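Local coordinates for glycoside hydrolase family protein (Novosphingobium sp. PP1Y, PDB 6Q2F) that probably hydrolyses glycosidic bonds to release terminal alpha-L-rhamnose from rhamnosides, as an alpha-L-rhamnosidase that carries a bound sodium ion, at residues 671-676 / 724-729; 538-541 / 545-548; 137-142 / 473-478. All coordinates share one frame; numbering follows the deposited sequence.

Overall arrangement
Eight parallel strands, from 56-62 to 674-677, curl into a (beta/alpha)8 barrel, to which the three contacts relate in different ways. From the N terminus, contact 3 comes first, joining the loop after strand 127-131 to helix 469-487 and so closing a span of 330 residues that includes the antiparallel sheets between barrel strands 127-131 and 497-502. Contact 2 is local: residues 538-541 fold against the first turns of the long helix 543-575. Contact 1 closes 47 residues between the entry to strand 674-677 and helix 712-726. The contacts follow in series, neither nested nor crossed; contacts 1 and 2 lie on opposite sides of the chain's centre, with centres about 47 Å apart.

Contact 1 of 3, residues 671-676 / 724-729; sequences GVNRPV and LLQTGR
Where the chain enters strand 674-677, the last parallel strand of the (beta/alpha)8 barrel, Asn673 packs against Leu725 and Gln726 in the C-terminal part of helix 712-726. Two hydrogen bonds run in opposite directions between side-chain amides and backbone carbonyls. Gln726 NE2 donates a hydrogen bond to Asn673 O at 2.7 Å, nearly straight at 166°, with the acceptor lying in the glutamine amide plane. In return Asn673 ND2 reaches Leu725 O at 2.9 Å, approaching from above the plane of that carbonyl. The asparagine side chain lies over the stem of the glutamine, Asn673 CG sitting 3.5 Å from Gln726 CG, and the two amide planes are turned 69° apart. Asn673 CG stands between its own backbone N and carbonyl carbon (chi1 56°), which folds the short amide back toward the helix, whereas the extended Gln726 is long enough to reach the Asn673 carbonyl just ahead of the strand. Leu725 adds the apolar part, its CB 3.8 Å from Asn673 CB, and also packs on Phe668 of helix 657-670. Both amides have further partners: Asn673 OD1 accepts from Val641 N, while its ND2 also donates to Asn639 O; Gln726 NE2 also binds Ser52 O. A water 2.8 Å from Arg674 NE accepts from that atom in the guanidinium plane and, weakly, from Gln726 NE2. An amide, offering a donor and an acceptor without a charge, suits the buried Asn673. Because Asn673 uses both ends of its amide, its rotation is fixed, and a carbonyl near the end of a helix, where backbone donors run short, gains a side-chain donor; the chemistry thus ties the strand entry to the helix by directional, uncharged bonds.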
ATOM      1  N   GLY A 671       8.457   7.562   7.478  1.00 25.92           N
ATOM      2  CA  GLY A 671       7.394   8.191   8.252  1.00 23.68           C
ATOM      3  C   GLY A 671       6.588   7.238   9.112  1.00 23.21           C
ATOM      4  O   GLY A 671       5.709   7.688   9.859  1.00 20.75           O
ATOM      5  N   VAL A 672       6.826   5.931   9.042  1.00 21.05           N
ATOM      6  CA  VAL A 672       6.145   5.004   9.932  1.00 22.82           C
ATOM      7  C   VAL A 672       6.643   5.203  11.356  1.00 30.14           C
ATOM      8  O   VAL A 672       7.849   5.370  11.600  1.00 28.35           O
ATOM      9  CB  VAL A 672       6.376   3.562   9.460  1.00 22.42           C
ATOM     10  CG1 VAL A 672       5.783   2.565  10.467  1.00 22.45           C
ATOM     11  CG2 VAL A 672       5.780   3.383   8.062  1.00 21.18           C
ATOM     12  N   ASN A 673       5.709   5.207  12.314  1.00 23.67           N
ATOM     13  CA  ASN A 673       6.098   5.213  13.719  1.00 22.73           C
ATOM     14  C   ASN A 673       5.247   4.266  14.559  1.00 22.03           C
ATOM     15  O   ASN A 673       5.248   4.381  15.786  1.00 26.84           O
ATOM     16  CB  ASN A 673       6.034   6.655  14.286  1.00 19.81           C
ATOM     17  CG  ASN A 673       4.674   7.292  14.103  1.00 24.03           C
ATOM     18  OD1 ASN A 673       3.652   6.609  14.039  1.00 24.38           O
ATOM     19  ND2 ASN A 673       4.650   8.614  14.034  1.00 22.82           N
ATOM     20  N   ARG A 674       4.484   3.371  13.942  1.00 19.19           N
ATOM     21  CA  ARG A 674       3.836   2.270  14.660  1.00 23.51           C
ATOM     22  C   ARG A 674       3.892   1.039  13.776  1.00 22.04           C
ATOM     23  O   ARG A 674       2.954   0.757  13.016  1.00 23.57           O
ATOM     24  CB  ARG A 674       2.386   2.590  15.034  1.00 25.05           C
ATOM     25  CG  ARG A 674       1.654   1.382  15.618  1.00 20.94           C
ATOM     26  CD  ARG A 674       0.400   1.758  16.346  1.00 24.89           C
ATOM     27  NE  ARG A 674       0.675   2.516  17.564  1.00 24.93           N
ATOM     28  CZ  ARG A 674      -0.266   3.010  18.361  1.00 26.60           C
ATOM     29  NH1 ARG A 674      -1.551   2.826  18.070  1.00 28.95           N
ATOM     30  NH2 ARG A 674       0.076   3.689  19.442  1.00 28.77           N
ATOM     31  N   PRO A 675       5.000   0.306  13.801  1.00 24.48           N
ATOM     32  CA  PRO A 675       5.058  -0.923  13.012  1.00 22.31           C
ATOM     33  C   PRO A 675       4.020  -1.916  13.518  1.00 25.81           C
ATOM     34  O   PRO A 675       3.757  -2.021  14.720  1.00 26.92           O
ATOM     35  CB  PRO A 675       6.493  -1.416  13.230  1.00 23.94           C
ATOM     36  CG  PRO A 675       7.283  -0.114  13.541  1.00 22.52           C
ATOM     37  CD  PRO A 675       6.303   0.638  14.410  1.00 23.29           C
ATOM     38  N   VAL A 676       3.385  -2.608  12.583  1.00 22.99           N
ATOM     39  CA  VAL A 676       2.491  -3.712  12.890  1.00 24.93           C
ATOM     40  C   VAL A 676       3.099  -4.918  12.183  1.00 29.59           C
ATOM     41  O   VAL A 676       3.014  -5.037  10.952  1.00 27.00           O
ATOM     42  CB  VAL A 676       1.043  -3.443  12.450  1.00 29.77           C
ATOM     43  CG1 VAL A 676       0.119  -4.578  12.950  1.00 21.83           C
ATOM     44  CG2 VAL A 676       0.572  -2.076  13.000  1.00 19.83           C
ATOM     45  N   LEU A 724      10.404   8.247  19.696  1.00 25.61           N
ATOM     46  CA  LEU A 724      10.942   9.515  19.200  1.00 28.67           C
ATOM     47  C   LEU A 724      10.243   9.931  17.912  1.00 27.73           C
ATOM     48  O   LEU A 724       9.962  11.120  17.704  1.00 25.15           O
ATOM     49  CB  LEU A 724      12.441   9.393  18.987  1.00 23.28           C
ATOM     50  CG  LEU A 724      13.273   9.023  20.236  1.00 26.25           C
ATOM     51  CD1 LEU A 724      14.792   9.172  19.998  1.00 24.21           C
ATOM     52  CD2 LEU A 724      12.886   9.938  21.376  1.00 24.20           C
ATOM     53  N   LEU A 725       9.921   8.957  17.047  1.00 21.63           N
ATOM     54  CA  LEU A 725       9.280   9.249  15.773  1.00 22.30           C
ATOM     55  C   LEU A 725       7.789   9.551  15.914  1.00 26.33           C
ATOM     56  O   LEU A 725       7.141   9.910  14.925  1.00 23.71           O
ATOM     57  CB  LEU A 725       9.538   8.099  14.803  1.00 19.99           C
ATOM     58  CG  LEU A 725      11.039   8.125  14.404  1.00 26.38           C
ATOM     59  CD1 LEU A 725      11.445   6.846  13.670  1.00 23.16           C
ATOM     60  CD2 LEU A 725      11.301   9.316  13.494  1.00 27.14           C
ATOM     61  N   GLN A 726       7.237   9.466  17.116  1.00 23.24           N
ATOM     62  CA  GLN A 726       5.904  10.006  17.374  1.00 19.39           C
ATOM     63  C   GLN A 726       5.938  11.347  18.090  1.00 24.47           C
ATOM     64  O   GLN A 726       4.892  11.980  18.244  1.00 28.12           O
ATOM     65  CB  GLN A 726       5.082   9.014  18.218  1.00 20.31           C
ATOM     66  CG  GLN A 726       4.815   7.686  17.537  1.00 20.74           C
ATOM     67  CD  GLN A 726       4.181   6.660  18.468  1.00 25.07           C
ATOM     68  OE1 GLN A 726       3.674   6.999  19.539  1.00 22.84           O
ATOM     69  NE2 GLN A 726       4.207   5.395  18.058  1.00 20.09           N
ATOM     70  N   THR A 727       7.103  11.772  18.548  1.00 26.01           N
ATOM     71  CA  THR A 727       7.218  12.924  19.431  1.00 26.16           C
ATOM     72  C   THR A 727       7.042  14.219  18.650  1.00 23.47           C
ATOM     73  O   THR A 727       7.505  14.336  17.517  1.00 26.44           O
ATOM     74  CB  THR A 727       8.581  12.911  20.143  1.00 26.90           C
ATOM     75  OG1 THR A 727       8.663  11.729  20.942  1.00 30.67           O
ATOM     76  CG2 THR A 727       8.757  14.134  21.033  1.00 24.09           C
ATOM     77  N   GLY A 728       6.360  15.189  19.259  1.00 22.08           N
ATOM     78  CA  GLY A 728       6.093  16.462  18.578  1.00 23.01           C
ATOM     79  C   GLY A 728       5.411  16.258  17.232  1.00 27.94           C
ATOM     80  O   GLY A 728       4.529  15.409  17.069  1.00 29.16           O
ATOM     81  N   ARG A 729       5.852  17.018  16.235  1.00 27.65           N
ATOM     82  CA  ARG A 729       5.311  16.903  14.889  1.00 28.22           C
ATOM     83  C   ARG A 729       6.423  16.651  13.890  1.00 24.31           C
ATOM     84  O   ARG A 729       7.556  17.092  14.078  1.00 28.21           O
ATOM     85  CB  ARG A 729       4.568  18.181  14.449  1.00 23.79           C
ATOM     86  CG  ARG A 729       5.515  19.408  14.179  1.00 22.49           C
ATOM     87  CD  ARG A 729       4.701  20.606  13.678  1.00 28.91           C
ATOM     88  NE  ARG A 729       5.513  21.797  13.387  1.00 30.07           N
ATOM     89  CZ  ARG A 729       6.081  22.046  12.210  1.00 29.30           C
ATOM     90  NH1 ARG A 729       5.965  21.189  11.195  1.00 25.35           N
ATOM     91  NH2 ARG A 729       6.772  23.161  12.046  1.00 25.78           N
TER
HETATM   92  O   HOH W   1       3.412   2.396  18.308  1.00 27.98           O

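Contact 2 of 3, residues 538-541 / 545-548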
ATOM      1  N   THR A 538     -21.105   5.386 -26.364  1.00 41.00           N
ATOM      2  CA  THR A 538     -21.674   6.348 -27.307  1.00 41.67           C
ATOM      3  C   THR A 538     -21.051   7.717 -27.074  1.00 35.01           C
ATOM      4  O   THR A 538     -21.231   8.317 -26.011  1.00 38.77           O
ATOM      5  CB  THR A 538     -23.191   6.422 -27.172  1.00 37.49           C
ATOM      6  OG1 THR A 538     -23.767   5.192 -27.611  1.00 38.18           O
ATOM      7  CG2 THR A 538     -23.735   7.571 -28.034  1.00 42.62           C
ATOM      8  N   LEU A 539     -20.330   8.217 -28.073  1.00 42.69           N
ATOM      9  CA  LEU A 539     -19.734   9.540 -27.971  1.00 45.54           C
ATOM     10  C   LEU A 539     -20.817  10.591 -27.786  1.00 41.91           C
ATOM     11  O   LEU A 539     -21.790  10.631 -28.538  1.00 45.45           O
ATOM     12  CB  LEU A 539     -18.906   9.848 -29.218  1.00 44.21           C
ATOM     13  CG  LEU A 539     -18.180  11.190 -29.208  1.00 46.87           C
ATOM     14  CD1 LEU A 539     -17.226  11.287 -28.031  1.00 42.94           C
ATOM     15  CD2 LEU A 539     -17.437  11.393 -30.518  1.00 43.77           C
ATOM     16  N   VAL A 540     -20.653  11.426 -26.765  1.00 38.76           N
ATOM     17  CA  VAL A 540     -21.525  12.562 -26.504  1.00 39.89           C
ATOM     18  C   VAL A 540     -20.670  13.811 -26.617  1.00 39.72           C
ATOM     19  O   VAL A 540     -19.628  13.906 -25.963  1.00 38.00           O
ATOM     20  CB  VAL A 540     -22.191  12.470 -25.117  1.00 40.15           C
ATOM     21  CG1 VAL A 540     -23.185  13.616 -24.917  1.00 42.07           C
ATOM     22  CG2 VAL A 540     -22.878  11.125 -24.949  1.00 34.39           C
ATOM     23  N   GLY A 541     -21.103  14.758 -27.451  1.00 47.51           N
ATOM     24  CA  GLY A 541     -20.301  15.943 -27.716  1.00 43.78           C
ATOM     25  C   GLY A 541     -18.964  15.555 -28.324  1.00 43.75           C
ATOM     26  O   GLY A 541     -18.822  14.513 -28.977  1.00 51.09           O
ATOM     27  N   GLN A 545     -15.016  16.385 -24.423  1.00 37.87           N
ATOM     28  CA  GLN A 545     -16.119  16.526 -23.478  1.00 35.53           C
ATOM     29  C   GLN A 545     -16.513  15.185 -22.870  1.00 34.81           C
ATOM     30  O   GLN A 545     -16.788  15.093 -21.669  1.00 34.26           O
ATOM     31  CB  GLN A 545     -17.318  17.156 -24.172  1.00 34.31           C
ATOM     32  CG  GLN A 545     -17.197  18.627 -24.473  1.00 36.93           C
ATOM     33  CD  GLN A 545     -18.365  19.082 -25.346  1.00 43.40           C
ATOM     34  OE1 GLN A 545     -18.638  18.487 -26.386  1.00 41.93           O
ATOM     35  NE2 GLN A 545     -19.081  20.108 -24.898  1.00 40.07           N
ATOM     36  N   SER A 546     -16.583  14.135 -23.688  1.00 35.07           N
ATOM     37  CA  SER A 546     -16.915  12.825 -23.137  1.00 31.48           C
ATOM     38  C   SER A 546     -15.791  12.323 -22.249  1.00 29.56           C
ATOM     39  O   SER A 546     -16.045  11.736 -21.195  1.00 33.59           O
ATOM     40  CB  SER A 546     -17.221  11.827 -24.254  1.00 36.54           C
ATOM     41  OG  SER A 546     -18.581  11.936 -24.650  1.00 41.47           O
ATOM     42  N   ASP A 547     -14.539  12.590 -22.634  1.00 37.11           N
ATOM     43  CA  ASP A 547     -13.414  12.191 -21.791  1.00 32.91           C
ATOM     44  C   ASP A 547     -13.429  12.942 -20.465  1.00 36.97           C
ATOM     45  O   ASP A 547     -13.103  12.369 -19.417  1.00 36.05           O
ATOM     46  CB  ASP A 547     -12.096  12.423 -22.523  1.00 34.18           C
ATOM     47  CG  ASP A 547     -11.832  11.382 -23.588  1.00 47.86           C
ATOM     48  OD1 ASP A 547     -12.517  10.336 -23.578  1.00 50.90           O
ATOM     49  OD2 ASP A 547     -10.936  11.600 -24.427  1.00 51.92           O
ATOM     50  N   ARG A 548     -13.816  14.225 -20.484  1.00 31.11           N
ATOM     51  CA  ARG A 548     -13.900  14.962 -19.228  1.00 31.33           C
ATOM     52  C   ARG A 548     -15.095  14.513 -18.406  1.00 27.92           C
ATOM     53  O   ARG A 548     -15.004  14.418 -17.178  1.00 28.37           O
ATOM     54  CB  ARG A 548     -13.954  16.465 -19.483  1.00 31.67           C
ATOM     55  CG  ARG A 548     -12.628  17.012 -19.962  1.00 33.32           C
ATOM     56  CD  ARG A 548     -12.741  18.465 -20.342  1.00 36.74           C
ATOM     57  NE  ARG A 548     -11.461  18.929 -20.856  1.00 45.69           N
ATOM     58  CZ  ARG A 548     -11.181  20.191 -21.150  1.00 45.88           C
ATOM     59  NH1 ARG A 548     -12.093  21.151 -20.985  1.00 44.38           N
ATOM     60  NH2 ARG A 548      -9.981  20.485 -21.602  1.00 45.99           N
TER
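Ser546, in the first turns of helix 543-575, turns its hydroxyl back onto the loop that leads into the helix. Its OG donates to Val540 O at 2.6 Å, arriving in the carbonyl plane on a lone pair, with a C=O...OG angle of 123°. The same oxygen stands 3.0 Å from Val540 N, so the small side chain faces the polar backbone of a single loop residue. Ser546 OG lies roughly anti to the residue's own carbonyl carbon, on the side of its backbone N (chi1 -85°), a setting that turns it to the loop. Hydrocarbon borders the bond: Leu539, whose CG is trans to its backbone N (chi1 -178°), swings CD1 to within 3.7 Å of Ser546 OG, and Val540 CB stands equally near that oxygen from its own side; Val540 also packs on Trp531. A serine suits the place because its short arm brings one hydroxyl close to the loop backbone with little bulk.

Gln545 takes an extended path beyond CG and bends only at its amide. Its OE1 lies 3.3 Å from Gly541 CA and accepts a hydrogen bond from the backbone N of Thr542, the residue just ahead of the helix. Gly541 has positive phi, a conformation most easily adopted without a side chain, and its bare CA lets the amide oxygen come near; its backbone also bonds to Gly406 and Val407. Such a side-chain-to-backbone bond in the first turn is typical of a helix N-terminus.

Contact 3 of 3, residues 137-142 / 473-478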
ATOM      1  N   SER A 137     -10.213  -9.018   4.647  1.00 24.27           N
ATOM      2  CA  SER A 137     -10.658  -7.886   3.851  1.00 28.61           C
ATOM      3  C   SER A 137     -11.884  -8.204   2.989  1.00 32.79           C
ATOM      4  O   SER A 137     -12.092  -9.310   2.662  1.00 31.24           O
ATOM      5  CB  SER A 137      -9.531  -7.342   2.999  1.00 25.60           C
ATOM      6  OG  SER A 137      -9.404  -8.034   1.816  1.00 29.80           O
ATOM      7  N   GLU A 138     -12.700  -7.228   2.631  1.00 30.76           N
ATOM      8  CA  GLU A 138     -12.577  -5.843   3.010  1.00 23.55           C
ATOM      9  C   GLU A 138     -13.718  -5.538   3.961  1.00 25.31           C
ATOM     10  O   GLU A 138     -13.518  -5.422   5.125  1.00 27.59           O
ATOM     11  CB  GLU A 138     -12.672  -4.955   1.791  1.00 31.87           C
ATOM     12  CG  GLU A 138     -12.683  -3.469   2.090  1.00 31.40           C
ATOM     13  CD  GLU A 138     -11.381  -2.972   2.659  1.00 31.03           C
ATOM     14  OE1 GLU A 138     -11.375  -1.956   3.314  1.00 30.65           O
ATOM     15  OE2 GLU A 138     -10.373  -3.626   2.463  1.00 31.17           O
ATOM     16  N   THR A 139     -14.919  -5.427   3.429  1.00 25.66           N
ATOM     17  CA  THR A 139     -16.129  -5.192   4.187  1.00 23.04           C
ATOM     18  C   THR A 139     -17.224  -5.931   3.464  1.00 31.68           C
ATOM     19  O   THR A 139     -17.914  -5.403   2.650  1.00 30.10           O
ATOM     20  CB  THR A 139     -16.480  -3.703   4.366  1.00 28.13           C
ATOM     21  OG1 THR A 139     -16.282  -3.001   3.160  1.00 24.43           O
ATOM     22  CG2 THR A 139     -15.668  -3.083   5.422  1.00 20.43           C
ATOM     23  N   GLY A 140     -17.351  -7.193   3.791  1.00 24.13           N
ATOM     24  CA  GLY A 140     -18.271  -8.083   3.117  1.00 27.00           C
ATOM     25  C   GLY A 140     -18.604  -9.260   4.013  1.00 30.25           C
ATOM     26  O   GLY A 140     -17.819  -9.656   4.887  1.00 29.09           O
ATOM     27  N   GLY A 141     -19.793  -9.814   3.785  1.00 24.76           N
ATOM     28  CA  GLY A 141     -20.257 -10.974   4.503  1.00 22.06           C
ATOM     29  C   GLY A 141     -21.671 -11.311   4.078  1.00 27.26           C
ATOM     30  O   GLY A 141     -22.326 -10.540   3.373  1.00 29.18           O
ATOM     31  N   PRO A 142     -22.173 -12.485   4.481  1.00 30.49           N
ATOM     32  CA  PRO A 142     -23.493 -12.910   3.992  1.00 32.32           C
ATOM     33  C   PRO A 142     -24.639 -12.050   4.491  1.00 30.14           C
ATOM     34  O   PRO A 142     -25.759 -12.227   4.013  1.00 31.92           O
ATOM     35  CB  PRO A 142     -23.631 -14.357   4.501  1.00 27.46           C
ATOM     36  CG  PRO A 142     -22.676 -14.462   5.613  1.00 32.38           C
ATOM     37  CD  PRO A 142     -21.532 -13.503   5.320  1.00 29.52           C
ATOM     38  N   ARG A 473     -22.860   1.388   6.435  1.00 27.31           N
ATOM     39  CA  ARG A 473     -23.184   1.501   7.854  1.00 28.38           C
ATOM     40  C   ARG A 473     -23.940   0.282   8.353  1.00 28.54           C
ATOM     41  O   ARG A 473     -23.669  -0.221   9.449  1.00 28.65           O
ATOM     42  CB  ARG A 473     -24.011   2.758   8.107  1.00 23.56           C
ATOM     43  CG  ARG A 473     -24.537   2.882   9.533  1.00 24.12           C
ATOM     44  CD  ARG A 473     -25.252   4.241   9.721  1.00 21.23           C
ATOM     45  NE  ARG A 473     -24.302   5.345   9.813  1.00 21.09           N
ATOM     46  CZ  ARG A 473     -23.702   5.700  10.943  1.00 22.37           C
ATOM     47  NH1 ARG A 473     -23.959   5.036  12.067  1.00 21.97           N
ATOM     48  NH2 ARG A 473     -22.874   6.727  10.955  1.00 24.55           N
ATOM     49  N   GLU A 474     -24.918  -0.187   7.574  1.00 24.29           N
ATOM     50  CA  GLU A 474     -25.655  -1.386   7.955  1.00 28.95           C
ATOM     51  C   GLU A 474     -24.723  -2.584   8.010  1.00 25.47           C
ATOM     52  O   GLU A 474     -24.773  -3.376   8.952  1.00 26.01           O
ATOM     53  CB  GLU A 474     -26.803  -1.661   6.975  1.00 23.18           C
ATOM     54  CG  GLU A 474     -27.940  -0.649   6.996  1.00 33.04           C
ATOM     55  CD  GLU A 474     -29.021  -0.973   5.954  1.00 42.48           C
ATOM     56  OE1 GLU A 474     -29.019  -2.107   5.432  1.00 40.74           O
ATOM     57  OE2 GLU A 474     -29.863  -0.096   5.654  1.00 47.11           O
ATOM     58  N   TYR A 475     -23.865  -2.732   7.001  1.00 25.79           N
ATOM     59  CA  TYR A 475     -22.870  -3.796   7.046  1.00 28.89           C
ATOM     60  C   TYR A 475     -22.073  -3.747   8.350  1.00 30.97           C
ATOM     61  O   TYR A 475     -21.978  -4.743   9.069  1.00 26.03           O
ATOM     62  CB  TYR A 475     -21.917  -3.714   5.848  1.00 26.09           C
ATOM     63  CG  TYR A 475     -20.710  -4.577   6.105  1.00 29.82           C
ATOM     64  CD1 TYR A 475     -20.761  -5.948   5.883  1.00 29.11           C
ATOM     65  CD2 TYR A 475     -19.539  -4.034   6.633  1.00 26.36           C
ATOM     66  CE1 TYR A 475     -19.684  -6.743   6.150  1.00 29.23           C
ATOM     67  CE2 TYR A 475     -18.459  -4.828   6.926  1.00 28.16           C
ATOM     68  CZ  TYR A 475     -18.525  -6.182   6.667  1.00 28.78           C
ATOM     69  OH  TYR A 475     -17.443  -6.968   6.948  1.00 26.06           O
ATOM     70  N   LEU A 476     -21.516  -2.580   8.681  1.00 30.40           N
ATOM     71  CA  LEU A 476     -20.552  -2.505   9.778  1.00 27.14           C
ATOM     72  C   LEU A 476     -21.234  -2.528  11.141  1.00 29.60           C
ATOM     73  O   LEU A 476     -20.691  -3.097  12.094  1.00 27.00           O
ATOM     74  CB  LEU A 476     -19.662  -1.252   9.624  1.00 21.75           C
ATOM     75  CG  LEU A 476     -18.353  -1.329  10.445  1.00 27.70           C
ATOM     76  CD1 LEU A 476     -17.484  -2.515  10.011  1.00 24.46           C
ATOM     77  CD2 LEU A 476     -17.527  -0.030  10.451  1.00 22.06           C
ATOM     78  N   GLU A 477     -22.416  -1.916  11.268  1.00 24.23           N
ATOM     79  CA  GLU A 477     -23.123  -2.007  12.542  1.00 24.03           C
ATOM     80  C   GLU A 477     -23.464  -3.454  12.859  1.00 25.77           C
ATOM     81  O   GLU A 477     -23.305  -3.900  14.000  1.00 30.74           O
ATOM     82  CB  GLU A 477     -24.385  -1.136  12.536  1.00 24.39           C
ATOM     83  CG  GLU A 477     -24.035   0.370  12.613  1.00 27.71           C
ATOM     84  CD  GLU A 477     -25.250   1.286  12.625  1.00 40.82           C
ATOM     85  OE1 GLU A 477     -26.351   0.846  12.225  1.00 38.50           O
ATOM     86  OE2 GLU A 477     -25.082   2.457  13.036  1.00 46.67           O
ATOM     87  N   HIS A 478     -23.898  -4.210  11.852  1.00 22.25           N
ATOM     88  CA  HIS A 478     -24.173  -5.623  12.064  1.00 23.84           C
ATOM     89  C   HIS A 478     -22.895  -6.358  12.439  1.00 26.23           C
ATOM     90  O   HIS A 478     -22.882  -7.167  13.373  1.00 28.10           O
ATOM     91  CB  HIS A 478     -24.784  -6.241  10.807  1.00 25.27           C
ATOM     92  CG  HIS A 478     -25.205  -7.662  10.996  1.00 34.70           C
ATOM     93  ND1 HIS A 478     -24.359  -8.728  10.771  1.00 38.12           N
ATOM     94  CD2 HIS A 478     -26.369  -8.189  11.436  1.00 29.77           C
ATOM     95  CE1 HIS A 478     -24.994  -9.852  11.048  1.00 34.30           C
ATOM     96  NE2 HIS A 478     -26.216  -9.554  11.451  1.00 33.45           N
TER
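Residues 139-141 run in an extended conformation past one flank of helix 469-487, with Gly140 CA 7.4 Å from Tyr475 CA, after a cis peptide between Ser137 and Glu138. Tyr475 does nearly all the reaching. Its CG is trans to the backbone N (chi1 165°), sending the ring out from the helix to lie against the loop. Thr139 meets the rim of the ring at CE2: its CB is 3.4 Å from Tyr475 CE2, its methyl CG2, 3.6 Å from the same atom, lies farther outside, and only its carbonyl carbon sits over a face, displaced toward the rim. The hydroxyl end of Tyr475 lies beside the backbone, OH 3.2 Å from Gly140 N, and is hydrogen-bonded to Ala132 O. Gly140 and Gly141 carry no side chain, which lets the main chain itself come close to the aromatic ring.

The loop follows strand 127-131 of the (beta/alpha)8 barrel, at the C-terminal end of its strands, where enzymes of this fold place their active sites. Ser137 touches Asp503, a sodium ligand, while the side chain of Thr139 is about 14 Å from the metal. Thr139 turns OG1 to Lys466 NZ and His565 NE2, while CB and the methyl lie on the side of the tyrosine. Trp143 lies nearly parallel to the Tyr475 ring, its NE1 bound to Tyr475 O.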